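Local coordinates for protein putative citrate lyase, alfa subunit (Streptococcus mutans, PDB 2HJ0) that is probably the alpha subunit of a citrate lyase, built on two mainly parallel, Rossmann-like beta-sheet domains, at residues Y18-E22 with Y499-I505. Coordinates in Å, arbitrary orientation, origin at the centre of the assembly. Residues are numbered along the deposited sequence.
Sequences YGVFE and YRDGSLI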
loop_
_atom_site.group_PDB
_atom_site.type_symbol
_atom_site.label_atom_id
_atom_site.label_comp_id
_atom_site.label_asym_id
_atom_site.label_seq_id
_atom_site.Cartn_x
_atom_site.Cartn_y
_atom_site.Cartn_z
ATOM N N TYR A 18 -15.270 -6.199 27.766
ATOM C CA TYR A 18 -14.078 -6.582 27.011
ATOM C C TYR A 18 -13.633 -7.961 27.494
ATOM O O TYR A 18 -14.161 -8.480 28.479
ATOM C CB TYR A 18 -12.949 -5.579 27.268
ATOM C CG TYR A 18 -13.164 -4.203 26.678
ATOM C CD1 TYR A 18 -12.461 -3.796 25.545
ATOM C CD2 TYR A 18 -14.069 -3.308 27.246
ATOM C CE1 TYR A 18 -12.653 -2.535 24.993
ATOM C CE2 TYR A 18 -14.271 -2.042 26.700
ATOM C CZ TYR A 18 -13.561 -1.664 25.574
ATOM O OH TYR A 18 -13.759 -0.426 25.011
ATOM N N GLY A 19 -12.660 -8.552 26.808
ATOM C CA GLY A 19 -12.165 -9.851 27.223
ATOM C C GLY A 19 -11.444 -9.656 28.541
ATOM O O GLY A 19 -10.600 -8.777 28.664
ATOM N N VAL A 20 -11.765 -10.465 29.539
ATOM C CA VAL A 20 -11.120 -10.314 30.834
ATOM C C VAL A 20 -9.921 -11.244 31.025
ATOM O O VAL A 20 -10.051 -12.354 31.549
ATOM C CB VAL A 20 -12.151 -10.524 31.996
ATOM C CG1 VAL A 20 -12.885 -11.866 31.829
ATOM C CG2 VAL A 20 -11.442 -10.458 33.355
ATOM N N PHE A 21 -8.755 -10.787 30.582
ATOM C CA PHE A 21 -7.522 -11.556 30.732
ATOM C C PHE A 21 -6.401 -10.834 30.017
ATOM O O PHE A 21 -6.596 -9.729 29.516
ATOM C CB PHE A 21 -7.673 -12.984 30.171
ATOM C CG PHE A 21 -7.538 -13.075 28.675
ATOM C CD1 PHE A 21 -8.511 -12.524 27.842
ATOM C CD2 PHE A 21 -6.427 -13.689 28.098
ATOM C CE1 PHE A 21 -8.380 -12.575 26.453
ATOM C CE2 PHE A 21 -6.284 -13.744 26.713
ATOM C CZ PHE A 21 -7.266 -13.185 25.885
ATOM N N GLU A 22 -5.227 -11.457 29.970
ATOM C CA GLU A 22 -4.090 -10.847 29.302
ATOM C C GLU A 22 -2.829 -11.692 29.371
ATOM O O GLU A 22 -1.895 -11.484 28.603
ATOM C CB GLU A 22 -3.828 -9.482 29.910
ATOM C CG GLU A 22 -2.658 -8.752 29.313
ATOM C CD GLU A 22 -1.365 -8.995 30.076
ATOM O OE1 GLU A 22 -0.590 -8.016 30.228
ATOM O OE2 GLU A 22 -1.125 -10.148 30.518
ATOM N N TYR A 499 -5.127 -4.476 26.041
ATOM C CA TYR A 499 -3.908 -5.168 25.634
ATOM C C TYR A 499 -3.905 -5.310 24.114
ATOM O O TYR A 499 -4.964 -5.296 23.474
ATOM C CB TYR A 499 -3.858 -6.563 26.253
ATOM C CG TYR A 499 -2.538 -7.276 26.071
ATOM C CD1 TYR A 499 -1.374 -6.763 26.634
ATOM C CD2 TYR A 499 -2.450 -8.476 25.351
ATOM C CE1 TYR A 499 -0.156 -7.411 26.495
ATOM C CE2 TYR A 499 -1.226 -9.137 25.208
ATOM C CZ TYR A 499 -0.085 -8.588 25.788
ATOM O OH TYR A 499 1.135 -9.208 25.660
ATOM N N ARG A 500 -2.719 -5.479 23.541
ATOM C CA ARG A 500 -2.592 -5.612 22.098
ATOM C C ARG A 500 -3.591 -6.585 21.459
ATOM O O ARG A 500 -4.035 -6.364 20.329
ATOM C CB ARG A 500 -1.154 -6.022 21.726
ATOM C CG ARG A 500 -0.727 -7.399 22.219
ATOM C CD ARG A 500 0.668 -7.766 21.714
ATOM N NE ARG A 500 0.867 -7.256 20.344
ATOM C CZ ARG A 500 1.675 -7.798 19.436
ATOM N NH1 ARG A 500 2.385 -8.888 19.735
ATOM N NH2 ARG A 500 1.752 -7.254 18.231
ATOM N N ASP A 501 -3.952 -7.652 22.170
ATOM C CA ASP A 501 -4.882 -8.638 21.619
ATOM C C ASP A 501 -6.350 -8.222 21.675
ATOM O O ASP A 501 -7.217 -8.921 21.151
ATOM C CB ASP A 501 -4.694 -9.998 22.299
ATOM C CG ASP A 501 -5.013 -9.963 23.768
ATOM O OD1 ASP A 501 -5.368 -8.870 24.275
ATOM O OD2 ASP A 501 -4.906 -11.033 24.422
ATOM N N GLY A 502 -6.630 -7.084 22.304
ATOM C CA GLY A 502 -8.001 -6.603 22.369
ATOM C C GLY A 502 -8.760 -6.773 23.673
ATOM O O GLY A 502 -9.876 -6.274 23.814
ATOM N N SER A 503 -8.166 -7.485 24.618
ATOM C CA SER A 503 -8.784 -7.707 25.908
ATOM C C SER A 503 -8.266 -6.672 26.903
ATOM O O SER A 503 -7.325 -5.945 26.593
ATOM C CB SER A 503 -8.445 -9.109 26.405
ATOM O OG SER A 503 -7.047 -9.259 26.571
ATOM N N LEU A 504 -8.877 -6.600 28.089
ATOM C CA LEU A 504 -8.449 -5.653 29.127
ATOM C C LEU A 504 -7.432 -6.281 30.049
ATOM O O LEU A 504 -7.648 -7.376 30.564
ATOM C CB LEU A 504 -9.625 -5.188 29.980
ATOM C CG LEU A 504 -10.435 -4.041 29.406
ATOM C CD1 LEU A 504 -11.543 -3.661 30.358
ATOM C CD2 LEU A 504 -9.512 -2.871 29.176
ATOM N N ILE A 505 -6.333 -5.570 30.264
ATOM C CA ILE A 505 -5.269 -6.041 31.130
ATOM C C ILE A 505 -5.333 -5.287 32.453
ATOM O O ILE A 505 -4.938 -5.815 33.480
ATOM C CB ILE A 505 -3.867 -5.858 30.439
ATOM C CG1 ILE A 505 -2.726 -6.090 31.424
ATOM C CG2 ILE A 505 -3.731 -4.446 29.903
ATOM C CD1 ILE A 505 -2.827 -7.366 32.233
#
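Glu22 lays its aliphatic stem flat on the ring of Tyr499: CG sits 3.7 Å from the ring centroid, 21° off the normal, a CH-pi contact. The carboxylate then runs on to Ile505, with OE1 3.1 Å from CD1, tight for such a pair, though residues 20-22 are poorly ordered and the detail there deserves some caution. At the other end of the 18-22 loop, Tyr18 packs its CB 3.6 Å from CG of Leu504, and both side chains also rest on Leu496 of strand 493-498. Between these ends the backbones meet through one good hydrogen bond, from N of Leu504 to O of Gly19 (2.8 Å, 160°). The 499-505 segment is itself a beta hairpin connection: a type I turn from Tyr499 to Gly502, closed by Gly502 N to Tyr499 O at 2.7 Å, leads from strand 493-498 into strand 504-511, one of the two edge strands of its sheet within this chain. The loop following helix 12-17 thus runs alongside the hairpin where the chain leaves the turn, against Ser503, Leu504 and Ile505, joining the N-terminal part of the chain to its C-terminal end. Asp501 holds the turn's exit in an Asx turn, OD1 accepting from N of Ser503 at 3.1 Å. The hydroxyl OG of Ser503 lies within bonding distance of both Asp501 OD1 (2.9 Å) and Phe21 O (3.0 Å), and also over one face of the Phe21 ring, whose CE1 comes 3.5 Å from CB of Ser503. Arg500 makes no contact with the 18-22 loop; its NE forms a salt bridge with Asp402 OD1.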